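PDB 6C2C: dihydrocoumarin hydrolase, AncDHCH1 from Pseudomonas sp., which probably hydrolyses the lactone dihydrocoumarin with a pair of zinc ions, as a metallo-beta-lactamase superfamily relative of methyl-parathion hydrolase. Local coordinates for residues Glu28-Ser33 with Ala71-Thr76; Ser78-Val83 with Glu110-Ile115; Val83-Ala88 with Gly126-Asn131; Glu114-His119 with Val140-Gln145; Phe150-Ala155 with Gly170-Leu175. All coordinates share one frame; numbering follows the deposited sequence. Where two conformers were deposited one is given.

Contact 1 of 5, residues Glu28-Ser33 with Ala71-Thr76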
# COMPACT_ATOMS: atom_id res chain seq x y z
N GLU A 28 -11.79 4.07 -13.53
CA GLU A 28 -11.81 4.98 -12.39
C GLU A 28 -10.93 4.41 -11.27
O GLU A 28 -11.18 3.30 -10.79
CB GLU A 28 -13.22 5.11 -11.86
CG GLU A 28 -13.32 6.02 -10.62
CD GLU A 28 -14.56 5.61 -9.83
OE1 GLU A 28 -14.64 4.47 -9.36
OE2 GLU A 28 -15.49 6.41 -9.71
N VAL A 29 -9.90 5.16 -10.89
CA VAL A 29 -9.02 4.80 -9.76
C VAL A 29 -9.45 5.63 -8.56
O VAL A 29 -9.72 6.84 -8.69
CB VAL A 29 -7.55 5.06 -10.11
CG1 VAL A 29 -6.69 4.74 -8.87
CG2 VAL A 29 -7.14 4.22 -11.28
N THR A 30 -9.58 4.98 -7.40
CA THR A 30 -9.79 5.70 -6.14
C THR A 30 -8.67 5.28 -5.19
O THR A 30 -8.66 4.14 -4.71
CB THR A 30 -11.18 5.44 -5.51
OG1 THR A 30 -12.23 5.58 -6.48
CG2 THR A 30 -11.41 6.38 -4.30
N ALA A 31 -7.71 6.18 -4.91
CA ALA A 31 -6.78 5.95 -3.81
C ALA A 31 -7.56 5.99 -2.50
O ALA A 31 -8.38 6.89 -2.29
CB ALA A 31 -5.69 7.03 -3.80
N LEU A 32 -7.33 5.01 -1.64
CA LEU A 32 -7.98 4.93 -0.36
C LEU A 32 -6.94 5.00 0.74
O LEU A 32 -5.96 4.25 0.74
CB LEU A 32 -8.78 3.63 -0.26
CG LEU A 32 -9.95 3.47 -1.26
CD1 LEU A 32 -10.48 2.05 -1.18
CD2 LEU A 32 -11.07 4.44 -0.90
N SER A 33 -7.16 5.87 1.71
CA SER A 33 -6.25 5.94 2.84
C SER A 33 -6.70 5.01 3.96
O SER A 33 -7.89 5.00 4.34
CB SER A 33 -6.22 7.37 3.36
OG SER A 33 -5.45 7.47 4.55
N ALA A 71 -4.25 2.07 -0.22
CA ALA A 71 -4.76 0.98 -1.05
C ALA A 71 -5.37 1.65 -2.28
O ALA A 71 -5.60 2.86 -2.29
CB ALA A 71 -5.79 0.13 -0.30
N TYR A 72 -5.68 0.87 -3.33
CA TYR A 72 -6.13 1.47 -4.59
C TYR A 72 -7.31 0.69 -5.17
O TYR A 72 -7.16 -0.50 -5.49
CB TYR A 72 -4.96 1.56 -5.61
CG TYR A 72 -3.87 2.43 -5.04
CD1 TYR A 72 -3.92 3.79 -5.27
CD2 TYR A 72 -2.83 1.91 -4.29
CE1 TYR A 72 -2.96 4.63 -4.71
CE2 TYR A 72 -1.85 2.73 -3.73
CZ TYR A 72 -1.94 4.09 -3.90
OH TYR A 72 -0.99 4.90 -3.31
N LEU A 73 -8.47 1.36 -5.33
CA LEU A 73 -9.67 0.75 -5.91
C LEU A 73 -9.65 1.05 -7.39
O LEU A 73 -9.34 2.19 -7.80
CB LEU A 73 -10.91 1.37 -5.26
CG LEU A 73 -12.23 0.76 -5.55
CD1 LEU A 73 -12.37 -0.60 -4.86
CD2 LEU A 73 -13.31 1.71 -5.03
N VAL A 74 -10.01 0.06 -8.22
CA VAL A 74 -10.05 0.26 -9.68
C VAL A 74 -11.39 -0.26 -10.21
O VAL A 74 -11.72 -1.45 -10.06
CB VAL A 74 -8.90 -0.45 -10.41
CG1 VAL A 74 -8.94 -0.08 -11.88
CG2 VAL A 74 -7.52 -0.07 -9.81
N ASN A 75 -12.15 0.62 -10.83
CA ASN A 75 -13.43 0.24 -11.43
C ASN A 75 -13.17 0.21 -12.93
O ASN A 75 -13.01 1.29 -13.55
CB ASN A 75 -14.51 1.22 -11.03
CG ASN A 75 -15.90 0.79 -11.53
OD1 ASN A 75 -15.99 0.20 -12.62
ND2 ASN A 75 -16.95 1.19 -10.82
N THR A 76 -13.09 -1.00 -13.50
CA THR A 76 -12.75 -1.22 -14.90
C THR A 76 -13.99 -1.22 -15.76
O THR A 76 -13.85 -1.35 -16.98
CB THR A 76 -12.03 -2.53 -15.15
OG1 THR A 76 -12.93 -3.63 -14.96
CG2 THR A 76 -10.85 -2.69 -14.20
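T30 and L73 form the middle of three antiparallel hydrogen-bonded pairs, with T30 N reaching L73 O at 2.8 Å and L73 N answering to T30 O along a nearly straight bond of 173°. At one end E28 N meets N75 O at 3.0 Å, and at the other L32 N meets A71 O at 2.8 Å; each of these pairs also has its return bond. Between them sit the non-hydrogen-bonded pairs V29-V74 and A31-Y72, where V29 CA leans on L73 O at 3.3 Å.

Strands 27-39 and 65-75 are thus neighbours in the first of the two mixed sheets of the metallo-beta-lactamase alpha-beta/beta-alpha sandwich. On the face that carries E28, T30, L32, A71, L73 and N75, the side chains of L32, A71 and L73 pack on helix 98-104, whose L102 touches both leucines. Here L32 CD1 comes to L73 CB at 4.2 Å, and T30 CB faces L73 CB at 4.1 Å. The carboxylate of E28 and the amide of N75 stand almost perpendicular, 81° apart, and the hydroxyl of Y107 is hydrogen-bonded to both E28 OE1 and N75 ND2.

Over the other face, Y72 CG lies beside its own backbone N (chi1 -61°), which brings CE1 to 3.7 Å from A31 CB. Beyond the ring, Y72 OH bonds to P277 O, and A31 packs on F276 and P277.

Contact 2 of 5, residues Ser78-Val83 with Glu110-Ile115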
# COMPACT_ATOMS: atom_id res chain seq x y z
N SER A 78 -16.16 -3.62 -16.05
CA SER A 78 -16.62 -5.00 -15.90
C SER A 78 -16.31 -5.56 -14.52
O SER A 78 -16.94 -6.54 -14.12
CB SER A 78 -16.00 -5.89 -16.97
OG SER A 78 -14.61 -5.87 -16.93
N LYS A 79 -15.39 -4.93 -13.76
CA LYS A 79 -14.93 -5.46 -12.48
C LYS A 79 -14.68 -4.30 -11.53
O LYS A 79 -14.24 -3.23 -11.95
CB LYS A 79 -13.58 -6.23 -12.62
CG LYS A 79 -13.64 -7.45 -13.50
CD LYS A 79 -14.38 -8.61 -12.79
CE LYS A 79 -14.13 -9.80 -13.68
NZ LYS A 79 -14.93 -10.96 -13.27
N LEU A 80 -15.00 -4.47 -10.26
CA LEU A 80 -14.49 -3.57 -9.21
C LEU A 80 -13.41 -4.33 -8.44
O LEU A 80 -13.69 -5.36 -7.81
CB LEU A 80 -15.61 -3.14 -8.27
CG LEU A 80 -15.22 -2.07 -7.24
CD1 LEU A 80 -14.78 -0.71 -7.89
CD2 LEU A 80 -16.38 -1.84 -6.24
N VAL A 81 -12.18 -3.82 -8.48
CA VAL A 81 -11.07 -4.53 -7.86
C VAL A 81 -10.36 -3.60 -6.90
O VAL A 81 -10.27 -2.39 -7.10
CB VAL A 81 -10.09 -5.08 -8.90
CG1 VAL A 81 -10.86 -6.01 -9.86
CG2 VAL A 81 -9.48 -3.95 -9.65
N LEU A 82 -9.92 -4.18 -5.81
CA LEU A 82 -9.27 -3.42 -4.74
C LEU A 82 -7.87 -3.98 -4.57
O LEU A 82 -7.71 -5.20 -4.38
CB LEU A 82 -10.06 -3.54 -3.46
CG LEU A 82 -9.40 -2.94 -2.21
CD1 LEU A 82 -9.14 -1.45 -2.39
CD2 LEU A 82 -10.25 -3.19 -0.95
N VAL A 83 -6.87 -3.11 -4.66
CA VAL A 83 -5.45 -3.48 -4.46
C VAL A 83 -5.02 -3.02 -3.07
O VAL A 83 -5.06 -1.89 -2.76
CB VAL A 83 -4.53 -2.81 -5.48
CG1 VAL A 83 -3.09 -3.12 -5.14
CG2 VAL A 83 -4.82 -3.34 -6.87
N GLU A 110 -19.55 -5.16 -0.42
CA GLU A 110 -20.14 -6.23 -1.18
C GLU A 110 -20.03 -6.01 -2.69
O GLU A 110 -20.17 -6.98 -3.45
CB GLU A 110 -21.62 -6.41 -0.80
CG GLU A 110 -22.57 -5.26 -1.21
CD GLU A 110 -24.07 -5.54 -0.75
OE1 GLU A 110 -24.91 -4.59 -0.67
OE2 GLU A 110 -24.39 -6.73 -0.47
N GLN A 111 -19.65 -4.80 -3.13
CA GLN A 111 -19.50 -4.55 -4.54
C GLN A 111 -18.15 -4.97 -5.10
O GLN A 111 -18.00 -5.01 -6.33
CB GLN A 111 -19.69 -3.04 -4.83
CG GLN A 111 -21.09 -2.59 -4.45
CD GLN A 111 -21.27 -1.11 -4.69
OE1 GLN A 111 -20.51 -0.31 -4.18
NE2 GLN A 111 -22.29 -0.73 -5.49
N VAL A 112 -17.19 -5.26 -4.22
CA VAL A 112 -15.83 -5.58 -4.66
C VAL A 112 -15.78 -7.03 -5.20
O VAL A 112 -16.17 -7.97 -4.51
CB VAL A 112 -14.85 -5.36 -3.50
CG1 VAL A 112 -13.43 -5.77 -3.96
CG2 VAL A 112 -14.84 -3.87 -3.09
N ASP A 113 -15.31 -7.18 -6.45
CA ASP A 113 -15.26 -8.47 -7.13
C ASP A 113 -13.99 -9.25 -6.83
O ASP A 113 -14.03 -10.48 -6.62
CB ASP A 113 -15.35 -8.23 -8.64
CG ASP A 113 -16.70 -7.66 -9.04
OD1 ASP A 113 -17.74 -8.24 -8.65
OD2 ASP A 113 -16.71 -6.64 -9.76
N GLU A 114 -12.84 -8.56 -6.84
CA GLU A 114 -11.55 -9.22 -6.67
C GLU A 114 -10.71 -8.27 -5.85
O GLU A 114 -10.85 -7.05 -5.95
CB GLU A 114 -10.88 -9.58 -8.01
CG GLU A 114 -11.78 -10.53 -8.83
CD GLU A 114 -11.06 -11.29 -9.92
OE1 GLU A 114 -11.72 -12.13 -10.56
OE2 GLU A 114 -9.85 -11.09 -10.11
N ILE A 115 -9.82 -8.86 -5.05
CA ILE A 115 -8.89 -8.09 -4.21
C ILE A 115 -7.51 -8.64 -4.50
O ILE A 115 -7.30 -9.85 -4.43
CB ILE A 115 -9.25 -8.23 -2.71
CG1 ILE A 115 -10.63 -7.59 -2.49
CG2 ILE A 115 -8.14 -7.55 -1.87
CD1 ILE A 115 -11.21 -7.86 -1.02
O HOH W 1 -18.49 -7.15 -11.92
O HOH W 2 -14.40 -11.61 -10.63
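L80 is gripped at both its backbone polar atoms by D113: L80 N points at D113 OD2 (2.8 Å, 173°), and D113 N returns a 2.8 Å bond to L80 O. The carboxylate oxygen is met on its anti side, only slightly out of plane. D113 CG lies beside its own backbone N (chi1 -65°), a torsion that brings OD2 round to L80 N; a carboxylate oxygen thus takes the place of a main-chain acceptor. A weak 3.5 Å bond from E114 N also ends on L80 O. One step on, regular pairing takes over as L82 N bonds to E114 O at 3.0 Å.

Around this core, L80 CD2 lies against Q111 O at 3.6 Å, while V112 presents one methyl to each leucine, CG2 to L80 and CG1 to L82 CB.

Two waters bridge the segments. One donates to both S78 O and D113 OD2; the other accepts from K79 NZ at 2.8 Å and donates to E114 OE1, linking charges too far apart for a salt bridge. E114 OE2 is meanwhile held by Y116 OH.

V81-E114 and L82-I115 are parallel bridges, the pairing that closes a beta-alpha-beta crossover from strand 80-83 through helix 98-104 to strand 114-116.

Contact 3 of 5, residues Val83-Ala88 with Gly126-Asn131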
# COMPACT_ATOMS: atom_id res chain seq x y z
N VAL A 83 -6.87 -3.11 -4.66
CA VAL A 83 -5.45 -3.48 -4.46
C VAL A 83 -5.02 -3.02 -3.07
O VAL A 83 -5.06 -1.89 -2.76
CB VAL A 83 -4.53 -2.81 -5.48
CG1 VAL A 83 -3.09 -3.12 -5.14
CG2 VAL A 83 -4.82 -3.34 -6.87
N ASP A 84 -4.82 -4.02 -2.23
CA ASP A 84 -4.51 -3.91 -0.82
C ASP A 84 -5.72 -3.46 0.02
O ASP A 84 -6.64 -3.01 -0.54
CB ASP A 84 -3.27 -3.13 -0.55
CG ASP A 84 -2.00 -3.90 -0.95
OD1 ASP A 84 -2.09 -5.12 -1.15
OD2 ASP A 84 -0.98 -3.24 -1.05
N THR A 85 -5.64 -3.65 1.34
CA THR A 85 -6.80 -3.38 2.18
C THR A 85 -6.54 -2.71 3.50
O THR A 85 -7.39 -2.63 4.30
CB THR A 85 -7.58 -4.68 2.53
OG1 THR A 85 -6.79 -5.50 3.38
CG2 THR A 85 -7.99 -5.51 1.30
N GLY A 86 -5.37 -2.18 3.66
CA GLY A 86 -5.06 -1.60 4.96
C GLY A 86 -4.94 -2.64 6.06
O GLY A 86 -4.83 -3.85 5.84
N ALA A 87 -4.89 -2.12 7.30
CA ALA A 87 -4.49 -2.87 8.49
C ALA A 87 -5.61 -3.33 9.40
O ALA A 87 -5.34 -4.12 10.33
CB ALA A 87 -3.57 -2.02 9.36
N ALA A 88 -6.82 -2.80 9.23
CA ALA A 88 -7.88 -3.12 10.16
C ALA A 88 -7.27 -2.66 11.49
O ALA A 88 -6.69 -1.57 11.56
CB ALA A 88 -8.16 -4.61 10.18
N GLY A 126 -4.94 -6.76 6.68
CA GLY A 126 -5.81 -6.69 7.86
C GLY A 126 -7.23 -6.28 7.51
O GLY A 126 -8.21 -6.80 8.07
N GLY A 127 -7.35 -5.40 6.50
CA GLY A 127 -8.67 -4.96 6.06
C GLY A 127 -9.54 -6.06 5.48
O GLY A 127 -10.77 -5.85 5.36
N LEU A 128 -8.98 -7.22 5.16
CA LEU A 128 -9.84 -8.29 4.64
C LEU A 128 -10.83 -8.83 5.65
O LEU A 128 -11.78 -9.49 5.23
CB LEU A 128 -8.96 -9.46 4.18
CG LEU A 128 -8.20 -9.18 2.90
CD1 LEU A 128 -7.13 -10.28 2.78
CD2 LEU A 128 -9.13 -9.16 1.68
N MET A 129 -10.55 -8.75 6.95
CA MET A 129 -11.33 -9.49 7.92
C MET A 129 -11.92 -8.55 8.97
O MET A 129 -11.29 -7.56 9.37
CB MET A 129 -10.46 -10.61 8.60
CG MET A 129 -11.26 -11.52 9.53
SD MET A 129 -11.25 -10.78 11.22
CE MET A 129 -9.74 -11.50 11.85
N ALA A 130 -13.17 -8.83 9.36
CA ALA A 130 -13.73 -8.16 10.52
C ALA A 130 -14.61 -9.18 11.22
O ALA A 130 -15.48 -9.78 10.58
CB ALA A 130 -14.54 -6.92 10.12
N ASN A 131 -14.36 -9.38 12.52
CA ASN A 131 -15.23 -10.23 13.34
C ASN A 131 -15.15 -11.69 12.89
O ASN A 131 -16.14 -12.43 12.91
CB ASN A 131 -16.68 -9.72 13.29
CG ASN A 131 -17.03 -8.79 14.46
OD1 ASN A 131 -16.15 -8.15 15.07
ND2 ASN A 131 -18.33 -8.71 14.78
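T85 lays its methyl CG2 against the branch of L128, 3.8 Å from CD2, the two side chains crossing at about a right angle. The hydroxyl lies over the start of the same turn: OG1 sits between its own backbone N and carbonyl carbon (chi1 68°), 3.2 Å from G127 N, and has a hydrogen bond to H124 O just ahead of the second segment.

Next comes G86, whose O accepts from G127 N at 3.0 Å. That donor stands well above the carbonyl plane, 62° out of it, so the bond does not follow a lone pair. Backbone lies on backbone here because G126 and G127 bring no side chain between the two: A87 CA and G126 CA are 4.1 Å apart, and G127 CA directs a C-H at T85 O from 3.2 Å.

The turn after strand 80-83 is in this way seated on the 3-10 turn that follows helix 122-125. D84, just before T85, bonds through OD2 to ND1 of H124, a zinc ligand. Polar links to both the backbone O and the ring of H124 are consistent with this loop helping, from the second shell, to position that metal-binding histidine.

Contact 4 of 5, residues Glu114-His119 with Val140-Gln145. With ZN (zinc ion), chain D.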
# COMPACT_ATOMS: atom_id res chain seq x y z
N GLU A 114 -12.84 -8.56 -6.84
CA GLU A 114 -11.55 -9.22 -6.67
C GLU A 114 -10.71 -8.27 -5.85
O GLU A 114 -10.85 -7.05 -5.95
CB GLU A 114 -10.88 -9.58 -8.01
CG GLU A 114 -11.78 -10.53 -8.83
CD GLU A 114 -11.06 -11.29 -9.92
OE1 GLU A 114 -11.72 -12.13 -10.56
OE2 GLU A 114 -9.85 -11.09 -10.11
N ILE A 115 -9.82 -8.86 -5.05
CA ILE A 115 -8.89 -8.09 -4.21
C ILE A 115 -7.51 -8.64 -4.50
O ILE A 115 -7.30 -9.85 -4.43
CB ILE A 115 -9.25 -8.23 -2.71
CG1 ILE A 115 -10.63 -7.59 -2.49
CG2 ILE A 115 -8.14 -7.55 -1.87
CD1 ILE A 115 -11.21 -7.86 -1.02
N TYR A 116 -6.57 -7.76 -4.86
CA TYR A 116 -5.20 -8.17 -5.17
C TYR A 116 -4.27 -7.65 -4.08
O TYR A 116 -4.30 -6.49 -3.72
CB TYR A 116 -4.74 -7.66 -6.54
CG TYR A 116 -5.67 -8.07 -7.68
CD1 TYR A 116 -6.39 -9.26 -7.64
CD2 TYR A 116 -5.85 -7.22 -8.75
CE1 TYR A 116 -7.26 -9.64 -8.72
CE2 TYR A 116 -6.72 -7.59 -9.82
CZ TYR A 116 -7.43 -8.77 -9.72
OH TYR A 116 -8.29 -9.05 -10.82
N ILE A 117 -3.52 -8.57 -3.46
CA ILE A 117 -2.69 -8.26 -2.31
C ILE A 117 -1.24 -8.15 -2.77
O ILE A 117 -0.68 -9.10 -3.36
CB ILE A 117 -2.86 -9.36 -1.26
CG1 ILE A 117 -4.29 -9.40 -0.74
CG2 ILE A 117 -1.82 -9.18 -0.16
CD1 ILE A 117 -4.72 -8.05 -0.09
N THR A 118 -0.60 -6.99 -2.54
CA THR A 118 0.80 -6.88 -2.97
C THR A 118 1.69 -7.81 -2.14
O THR A 118 2.57 -8.46 -2.69
CB THR A 118 1.29 -5.42 -2.85
OG1 THR A 118 1.18 -4.96 -1.48
CG2 THR A 118 0.54 -4.50 -3.83
N HIS A 119 1.40 -7.94 -0.85
CA HIS A 119 2.13 -8.83 0.03
C HIS A 119 1.36 -8.94 1.34
O HIS A 119 0.55 -8.07 1.67
CB HIS A 119 3.56 -8.34 0.28
CG HIS A 119 3.68 -7.02 1.00
ND1 HIS A 119 3.16 -5.83 0.52
CD2 HIS A 119 4.32 -6.72 2.17
CE1 HIS A 119 3.45 -4.85 1.36
NE2 HIS A 119 4.19 -5.34 2.36
N VAL A 140 -13.14 -12.43 -4.55
CA VAL A 140 -12.06 -13.40 -4.64
C VAL A 140 -10.76 -12.67 -4.34
O VAL A 140 -10.47 -11.64 -4.97
CB VAL A 140 -12.02 -14.01 -6.03
CG1 VAL A 140 -10.77 -14.94 -6.22
CG2 VAL A 140 -13.31 -14.79 -6.34
N VAL A 141 -9.93 -13.23 -3.43
CA VAL A 141 -8.68 -12.58 -3.05
C VAL A 141 -7.57 -13.31 -3.78
O VAL A 141 -7.59 -14.55 -3.83
CB VAL A 141 -8.48 -12.67 -1.52
CG1 VAL A 141 -7.10 -12.13 -1.14
CG2 VAL A 141 -9.59 -11.91 -0.76
N ARG A 142 -6.59 -12.59 -4.32
CA ARG A 142 -5.47 -13.20 -5.03
C ARG A 142 -4.18 -12.61 -4.52
O ARG A 142 -4.12 -11.43 -4.18
CB ARG A 142 -5.56 -12.99 -6.53
CG ARG A 142 -6.95 -13.36 -7.11
CD ARG A 142 -6.87 -13.68 -8.59
NE ARG A 142 -6.08 -14.92 -8.77
CZ ARG A 142 -5.82 -15.40 -9.98
NH1 ARG A 142 -6.33 -14.78 -11.09
NH2 ARG A 142 -5.09 -16.49 -10.08
N ALA A 143 -3.14 -13.46 -4.46
CA ALA A 143 -1.80 -13.05 -4.07
C ALA A 143 -0.85 -14.11 -4.59
O ALA A 143 -1.28 -15.18 -5.04
CB ALA A 143 -1.68 -12.94 -2.54
N ASP A 144 0.43 -13.80 -4.59
CA ASP A 144 1.37 -14.79 -5.11
C ASP A 144 1.44 -16.00 -4.19
O ASP A 144 1.51 -15.88 -2.97
CB ASP A 144 2.76 -14.17 -5.24
CG ASP A 144 3.70 -15.04 -6.08
OD1 ASP A 144 4.33 -15.94 -5.52
OD2 ASP A 144 3.83 -14.86 -7.29
N GLN A 145 1.46 -17.17 -4.82
CA GLN A 145 1.62 -18.44 -4.14
C GLN A 145 2.80 -18.46 -3.17
O GLN A 145 2.70 -19.09 -2.11
CB GLN A 145 1.77 -19.53 -5.19
CG GLN A 145 1.80 -20.93 -4.52
CD GLN A 145 0.44 -21.44 -4.21
OE1 GLN A 145 0.11 -21.71 -3.02
NE2 GLN A 145 -0.35 -21.66 -5.23
ZN ZN D . 5.29 -4.30 3.87
O HOH W 3 -8.30 -12.86 -11.66
O HOH W 4 1.32 -11.30 -3.41
O HOH W 5 4.03 -3.46 4.99
O HOH W 6 6.76 -3.29 5.20
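E114 opens a parallel pairing with V140, its CA-H directed at V140 O, and I115 N takes the same carbonyl in a 2.9 Å hydrogen bond. I115 O then receives R142 N at 2.8 Å, the donor lying nearly along the C=O axis (175°).

Y116 and R142 run side by side on one face of the sheet. R142 CB comes obliquely to the ring carbon CD1 of Y116, at 4.0 Å, and the aliphatic part of the arginine follows the ring as far as CE1, while the guanidinium plane is turned 67° from it. Y116 OH gives its proton to E114 OE2 at 2.7 Å. A water joins that same oxygen to R142 NH1, whereas R142 NE and NH2 bond to the carbonyls of K185 and P186.

I117 carries on the pairing through N to R142 O, and packs CG1 against V141 CG1 at 3.9 Å and CB against A143 CB. A water 3.0 Å from I117 O accepts from D144 N; D144 itself is the N-cap of helix 145-151.

T118 leads away from the second segment, its N bonded to D84 OD1. At H119 the HxHxDH metal-binding motif begins. H119 ND1 donates to T118 OG1 at 2.9 Å, in the ring plane, while NE2 binds zinc at 2.1 Å; H121, H205, D226 and two waters complete that site. Engaged at both nitrogens, the imidazole has its rotation fixed, with the ND1 bond to T118 holding NE2 directed at the zinc.

Contact 5 of 5, residues Phe150-Ala155 with Gly170-Leu175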
# COMPACT_ATOMS: atom_id res chain seq x y z
N PHE A 150 4.48 -18.80 2.38
CA PHE A 150 5.33 -18.36 3.48
C PHE A 150 4.53 -17.89 4.69
O PHE A 150 4.68 -18.42 5.79
CB PHE A 150 6.26 -17.24 3.01
CG PHE A 150 7.20 -16.79 4.08
CD1 PHE A 150 8.18 -17.69 4.55
CD2 PHE A 150 7.06 -15.55 4.68
CE1 PHE A 150 9.05 -17.32 5.60
CE2 PHE A 150 7.97 -15.16 5.75
CZ PHE A 150 8.92 -16.06 6.18
N TRP A 151 3.65 -16.89 4.51
CA TRP A 151 3.00 -16.30 5.66
C TRP A 151 1.87 -17.14 6.24
O TRP A 151 1.51 -16.93 7.39
CB TRP A 151 2.42 -14.95 5.26
CG TRP A 151 3.48 -13.99 4.78
CD1 TRP A 151 3.73 -13.65 3.49
CD2 TRP A 151 4.48 -13.32 5.58
NE1 TRP A 151 4.81 -12.75 3.43
CE2 TRP A 151 5.26 -12.52 4.70
CE3 TRP A 151 4.73 -13.25 6.98
CZ2 TRP A 151 6.34 -11.75 5.15
CZ3 TRP A 151 5.76 -12.44 7.43
CH2 TRP A 151 6.55 -11.69 6.52
N LEU A 152 1.27 -18.04 5.46
CA LEU A 152 0.14 -18.83 5.91
C LEU A 152 0.57 -20.25 6.26
O LEU A 152 -0.26 -21.14 6.27
CB LEU A 152 -0.98 -18.84 4.88
CG LEU A 152 -1.33 -17.46 4.29
CD1 LEU A 152 -2.36 -17.67 3.22
CD2 LEU A 152 -1.86 -16.51 5.37
N SER A 153 1.85 -20.45 6.62
CA SER A 153 2.34 -21.76 7.05
C SER A 153 2.65 -21.75 8.55
O SER A 153 3.37 -20.89 9.06
CB SER A 153 3.52 -22.18 6.19
OG SER A 153 2.99 -22.68 4.93
N GLN A 154 2.03 -22.69 9.28
CA GLN A 154 2.24 -22.80 10.72
C GLN A 154 3.72 -22.95 11.08
O GLN A 154 4.19 -22.39 12.09
CB GLN A 154 1.44 -24.01 11.24
CG GLN A 154 1.54 -24.21 12.77
CD GLN A 154 0.89 -23.09 13.48
OE1 GLN A 154 -0.18 -22.63 13.04
NE2 GLN A 154 1.53 -22.57 14.57
N ALA A 155 4.48 -23.71 10.28
CA ALA A 155 5.89 -23.91 10.61
C ALA A 155 6.64 -22.59 10.64
O ALA A 155 7.50 -22.37 11.49
CB ALA A 155 6.57 -24.84 9.59
N GLY A 170 -1.46 -12.58 11.98
CA GLY A 170 -2.40 -11.63 11.38
C GLY A 170 -2.74 -12.02 9.96
O GLY A 170 -3.90 -11.88 9.54
N ALA A 171 -1.76 -12.52 9.22
CA ALA A 171 -2.02 -12.96 7.84
C ALA A 171 -2.98 -14.13 7.82
O ALA A 171 -3.95 -14.16 7.05
CB ALA A 171 -0.72 -13.34 7.14
N MET A 172 -2.73 -15.12 8.68
CA MET A 172 -3.61 -16.28 8.73
C MET A 172 -5.03 -15.88 9.12
O MET A 172 -6.01 -16.31 8.50
CB MET A 172 -3.04 -17.32 9.72
CG MET A 172 -1.67 -17.85 9.30
SD MET A 172 -0.84 -18.64 10.72
CE MET A 172 0.52 -19.42 9.86
N ALA A 173 -5.17 -15.00 10.14
CA ALA A 173 -6.50 -14.60 10.57
C ALA A 173 -7.20 -13.78 9.51
O ALA A 173 -8.43 -13.88 9.36
CB ALA A 173 -6.41 -13.78 11.87
N SER A 174 -6.42 -12.99 8.75
CA SER A 174 -7.02 -12.12 7.74
C SER A 174 -7.48 -12.92 6.53
O SER A 174 -8.57 -12.67 6.00
CB SER A 174 -6.00 -11.05 7.30
OG SER A 174 -5.67 -10.18 8.40
N LEU A 175 -6.69 -13.91 6.13
CA LEU A 175 -7.06 -14.71 4.95
C LEU A 175 -8.04 -15.85 5.23
O LEU A 175 -8.70 -16.34 4.30
CB LEU A 175 -5.80 -15.29 4.31
CG LEU A 175 -5.04 -14.43 3.31
CD1 LEU A 175 -5.90 -14.18 2.07
CD2 LEU A 175 -4.75 -13.12 3.85
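L152 meets helix 162-180 at the break between helices 145-151 and 154-159, a helical part of the metallo-beta-lactamase fold in which that break packs on one long helix. Its CB and CG make no close approach to the other segment; the two methyls do the touching. CG lies beside the backbone N (chi1 -47°), which swings the branches across to the helix. CD2 rests on the backbone there, 3.6 Å from A171 O, and also touches the A171 methyl at 3.8 Å and M172 CG at 4.2 Å. CD1 goes further along the same helix to L175 CG, likewise 4.2 Å away.

A171 CB is shared, since W151 CB also touches it, at 4.0 Å. The indole then leads away from the helix. F150 CD2 stands 3.5 Å above the centre of one of its faces, and the W151 ring meets that of the zinc ligand H121 at about 75°, which places this break beside the metal centre.

M172 reaches back across L152 toward S153, but it was modelled in two conformers, so the position of its methyl is less certain. No hydrogen bond crosses the contact, and W151 O is buried without a partner in the model. Within the long helix, G170 O accepts twice, from S174 N and from S174 OG at 2.7 Å, the two donors arriving from opposite faces of its plane.

Contacts 1, 2 and 4 belong to one sheet: contact 1 pairs antiparallel strands, V74 and Y72 pass the bonding on to V81 and V83, and contacts 2 and 4 share strand 114-116 with its two parallel neighbours. Contacts 1 and 4 are buried and contact 2 only partly so; both 2 and 4 have water bridges to charged side chains. Contact 3, also buried, is a loop seated on a 3-10 turn, with glycines on both sides, tied to contact 4 where D84 binds T118 N and to contact 2 where L128 packs on I115. Contact 5, furthest from the chain's centre, is apolar and partly buried; S174 lies against G126 of contact 3, and L175 against V141 of contact 4.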